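Local coordinates for protein CdiA toxin (Cupriavidus taiwanensis, PDB 5T87) that forms the C-terminal toxin domain of a contact-dependent growth inhibition effector, probably acts as a toxin inside target cells, and is bound by its cognate immunity protein CdiI, at the interface of chains B and A. Numbering follows the deposited sequence. Chains: chain A, CdiA toxin; chain B, CdiI immunity protein.

The interface of chains B and A. Residues chain B 3-6; chain A 7-8, 11-12, 37, 43-45.
Carboxylate oxygen OD1 of A:Asp43 is gripped by two donors of B:Arg4, NH2 at 2.6 Å and NE at 2.9 Å, in a toxin–immunity interface built on parallel beta-strand pairing. The N-terminal strand 4-5 of CdiI lies along the start of toxin strand 44-50 and so extends the toxin sheet. The arginine chain bends at chi3 and presents its NE side; OD1 receives both N-H groups on its syn lone pair, the side of the other carboxylate oxygen, and lies near the guanidinium plane, while the carboxylate plane stands almost perpendicular to it, 84° away. A:Asp43 reaches this position with CG in the crowded place between its backbone N and carbonyl carbon (chi1 63°). A:Val44 CG2 covers one guanidinium face, offset toward the rim. The salt bridge would be expected to keep the carboxylate ionised.

Backbone bonds set the strand register. B:Arg4 N approaches A:Asp43 O from above its carbonyl plane, whereas A:Tyr45 N meets B:Arg4 O at 2.9 Å, nearly along the C=O axis. B:Gln6 N closes the ladder on A:Tyr45 O at 2.8 Å, almost straight.

On the opposite edge of the CdiI strand, helix 7-12 of the toxin supplies A:Gln8. Its chain, folded at chi2 (55°), turns the amide to the peptide backbone: NE2 of A:Gln8 donates to B:Met3 O at 2.8 Å, in the carbonyl plane and on a lone pair, and its OE1 receives B:Tyr5 N from above the carbonyl plane. A:Glu12 OE2, in the same helix, also accepts from A:Gln8 NE2, from above its carboxylate plane, and may help to hold the amide's orientation.

Apolar contacts join the strand to both the sheet and the helix. B:Met3, modelled as selenomethionine, crosses both A:Tyr45 and A:Leu11 obliquely; its SE lies 3.7 Å from A:Tyr45 CE1 and also touches A:Leu11 CD1. A:Leu11 CD2 packs against the backbone of B:Tyr5. The B:Tyr5 ring takes A:Gly7 CA over one face, 3.9 Å from its centroid, and crosses A:Phe37 at about a right angle.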
HETATM    1  N   MSE B   3      15.138   2.257   8.774  1.00 62.46           N
HETATM    2  CA  MSE B   3      13.966   2.493   7.929  1.00 63.86           C
HETATM    3  C   MSE B   3      13.496   3.888   8.153  1.00 61.55           C
HETATM    4  O   MSE B   3      13.641   4.416   9.257  1.00 63.39           O
HETATM    5  CB  MSE B   3      12.834   1.560   8.266  1.00 68.13           C
HETATM    6  CG  MSE B   3      13.190   0.126   7.928  1.00 73.00           C
HETATM    7 SE   MSE B   3      11.643  -0.961   8.461  1.00 86.85          SE
HETATM    8  CE  MSE B   3      12.254  -1.694  10.194  1.00 87.03           C
ATOM      9  N   ARG B   4      12.954   4.493   7.102  1.00 57.98           N
ATOM     10  CA  ARG B   4      12.546   5.886   7.122  1.00 57.94           C
ATOM     11  C   ARG B   4      11.075   5.989   6.771  1.00 57.66           C
ATOM     12  O   ARG B   4      10.651   5.477   5.740  1.00 57.26           O
ATOM     13  CB  ARG B   4      13.369   6.683   6.114  1.00 57.46           C
ATOM     14  CG  ARG B   4      14.815   6.916   6.526  1.00 58.70           C
ATOM     15  CD  ARG B   4      15.611   7.522   5.384  1.00 58.34           C
ATOM     16  NE  ARG B   4      15.905   6.542   4.332  1.00 57.06           N
ATOM     17  CZ  ARG B   4      16.305   6.839   3.096  1.00 57.06           C
ATOM     18  NH1 ARG B   4      16.448   8.104   2.703  1.00 57.41           N
ATOM     19  NH2 ARG B   4      16.549   5.856   2.237  1.00 57.18           N
ATOM     20  N   TYR B   5      10.300   6.646   7.629  1.00 58.39           N
ATOM     21  CA  TYR B   5       8.897   6.919   7.366  1.00 58.56           C
ATOM     22  C   TYR B   5       8.804   8.123   6.444  1.00 59.34           C
ATOM     23  O   TYR B   5       9.422   9.139   6.710  1.00 58.19           O
ATOM     24  CB  TYR B   5       8.122   7.203   8.665  1.00 59.83           C
ATOM     25  CG  TYR B   5       6.658   7.548   8.433  1.00 59.74           C
ATOM     26  CD1 TYR B   5       5.734   6.557   8.104  1.00 59.59           C
ATOM     27  CD2 TYR B   5       6.206   8.867   8.517  1.00 60.69           C
ATOM     28  CE1 TYR B   5       4.397   6.862   7.875  1.00 60.90           C
ATOM     29  CE2 TYR B   5       4.871   9.188   8.290  1.00 61.87           C
ATOM     30  CZ  TYR B   5       3.962   8.186   7.965  1.00 62.11           C
ATOM     31  OH  TYR B   5       2.627   8.487   7.726  1.00 63.21           O
ATOM     32  N   GLN B   6       8.044   7.994   5.356  1.00 61.40           N
ATOM     33  CA  GLN B   6       7.657   9.150   4.541  1.00 63.48           C
ATOM     34  C   GLN B   6       6.169   9.059   4.245  1.00 62.41           C
ATOM     35  O   GLN B   6       5.697   8.102   3.626  1.00 61.05           O
ATOM     36  CB  GLN B   6       8.467   9.254   3.241  1.00 65.37           C
ATOM     37  CG  GLN B   6       8.633  10.689   2.718  1.00 67.91           C
ATOM     38  CD  GLN B   6       9.581  10.795   1.508  1.00 68.69           C
ATOM     39  OE1 GLN B   6      10.817  10.710   1.638  1.00 68.91           O
ATOM     40  NE2 GLN B   6       9.000  10.996   0.326  1.00 68.65           N
TER
ATOM     41  N   GLY A   7       4.986   8.380  13.157  1.00 77.40           N
ATOM     42  CA  GLY A   7       5.438   7.524  12.047  1.00 72.50           C
ATOM     43  C   GLY A   7       6.806   6.866  12.183  1.00 68.64           C
ATOM     44  O   GLY A   7       6.935   5.642  12.030  1.00 66.22           O
ATOM     45  N   GLN A   8       7.822   7.669  12.488  1.00 66.14           N
ATOM     46  CA  GLN A   8       9.203   7.179  12.495  1.00 64.49           C
ATOM     47  C   GLN A   8       9.450   6.099  13.567  1.00 64.84           C
ATOM     48  O   GLN A   8       9.893   4.994  13.237  1.00 62.96           O
ATOM     49  CB  GLN A   8      10.186   8.356  12.618  1.00 63.47           C
ATOM     50  CG  GLN A   8      11.652   8.018  12.392  1.00 62.52           C
ATOM     51  CD  GLN A   8      11.908   7.338  11.060  1.00 61.02           C
ATOM     52  OE1 GLN A   8      11.731   7.936  10.004  1.00 60.03           O
ATOM     53  NE2 GLN A   8      12.327   6.085  11.105  1.00 60.93           N
ATOM     54  N   LEU A  11       7.327   2.886  13.091  1.00 67.18           N
ATOM     55  CA  LEU A  11       7.964   2.096  12.024  1.00 65.07           C
ATOM     56  C   LEU A  11       9.167   1.303  12.529  1.00 66.27           C
ATOM     57  O   LEU A  11       9.287   0.119  12.224  1.00 66.05           O
ATOM     58  CB  LEU A  11       8.387   3.004  10.855  1.00 63.18           C
ATOM     59  CG  LEU A  11       9.189   2.421   9.675  1.00 60.82           C
ATOM     60  CD1 LEU A  11       8.488   1.227   9.052  1.00 60.70           C
ATOM     61  CD2 LEU A  11       9.438   3.497   8.626  1.00 59.10           C
ATOM     62  N   GLU A  12      10.054   1.959  13.285  1.00 68.51           N
ATOM     63  CA  GLU A  12      11.265   1.298  13.821  1.00 69.45           C
ATOM     64  C   GLU A  12      10.916   0.114  14.742  1.00 71.71           C
ATOM     65  O   GLU A  12      11.520  -0.949  14.630  1.00 70.16           O
ATOM     66  CB  GLU A  12      12.190   2.308  14.512  1.00 69.19           C
ATOM     67  CG  GLU A  12      12.879   3.261  13.534  1.00 69.08           C
ATOM     68  CD  GLU A  12      13.559   4.474  14.183  1.00 70.83           C
ATOM     69  OE1 GLU A  12      13.392   4.698  15.396  1.00 75.14           O
ATOM     70  OE2 GLU A  12      14.266   5.232  13.482  1.00 69.40           O
ATOM     71  N   PHE A  37       2.338  -0.660   7.414  1.00 58.87           N
ATOM     72  CA  PHE A  37       3.418  -0.015   6.672  1.00 56.10           C
ATOM     73  C   PHE A  37       3.764  -0.798   5.431  1.00 53.61           C
ATOM     74  O   PHE A  37       3.886  -2.014   5.492  1.00 53.51           O
ATOM     75  CB  PHE A  37       4.674   0.029   7.529  1.00 56.86           C
ATOM     76  CG  PHE A  37       4.569   0.936   8.709  1.00 57.72           C
ATOM     77  CD1 PHE A  37       4.638   2.318   8.542  1.00 57.54           C
ATOM     78  CD2 PHE A  37       4.426   0.419   9.995  1.00 59.10           C
ATOM     79  CE1 PHE A  37       4.545   3.173   9.631  1.00 57.84           C
ATOM     80  CE2 PHE A  37       4.345   1.270  11.092  1.00 59.12           C
ATOM     81  CZ  PHE A  37       4.405   2.650  10.905  1.00 58.76           C
ATOM     82  N   ASP A  43      14.651   1.452   1.729  1.00 47.03           N
ATOM     83  CA  ASP A  43      14.228   1.317   3.123  1.00 46.39           C
ATOM     84  C   ASP A  43      13.117   2.303   3.507  1.00 45.59           C
ATOM     85  O   ASP A  43      12.720   2.336   4.656  1.00 44.99           O
ATOM     86  CB  ASP A  43      15.432   1.417   4.092  1.00 47.07           C
ATOM     87  CG  ASP A  43      16.158   2.794   4.059  1.00 47.03           C
ATOM     88  OD1 ASP A  43      15.586   3.786   3.567  1.00 44.48           O
ATOM     89  OD2 ASP A  43      17.326   2.875   4.540  1.00 47.79           O
ATOM     90  N   VAL A  44      12.624   3.100   2.560  1.00 45.98           N
ATOM     91  CA  VAL A  44      11.546   4.077   2.826  1.00 46.20           C
ATOM     92  C   VAL A  44      10.169   3.399   2.828  1.00 45.94           C
ATOM     93  O   VAL A  44       9.895   2.558   1.974  1.00 46.34           O
ATOM     94  CB  VAL A  44      11.520   5.212   1.781  1.00 46.86           C
ATOM     95  CG1 VAL A  44      10.386   6.203   2.063  1.00 46.44           C
ATOM     96  CG2 VAL A  44      12.873   5.912   1.732  1.00 47.76           C
ATOM     97  N   TYR A  45       9.325   3.781   3.789  1.00 45.69           N
ATOM     98  CA  TYR A  45       8.002   3.194   3.984  1.00 46.68           C
ATOM     99  C   TYR A  45       6.931   4.282   4.170  1.00 46.94           C
ATOM    100  O   TYR A  45       7.234   5.358   4.716  1.00 48.20           O
ATOM    101  CB  TYR A  45       8.009   2.276   5.213  1.00 47.09           C
ATOM    102  CG  TYR A  45       8.740   0.955   5.018  1.00 48.31           C
ATOM    103  CD1 TYR A  45      10.131   0.886   5.051  1.00 48.87           C
ATOM    104  CD2 TYR A  45       8.037  -0.236   4.832  1.00 48.98           C
ATOM    105  CE1 TYR A  45      10.800  -0.325   4.877  1.00 49.60           C
ATOM    106  CE2 TYR A  45       8.690  -1.447   4.660  1.00 49.07           C
ATOM    107  CZ  TYR A  45      10.063  -1.492   4.684  1.00 50.01           C
ATOM    108  OH  TYR A  45      10.668  -2.707   4.520  1.00 50.64           O
TER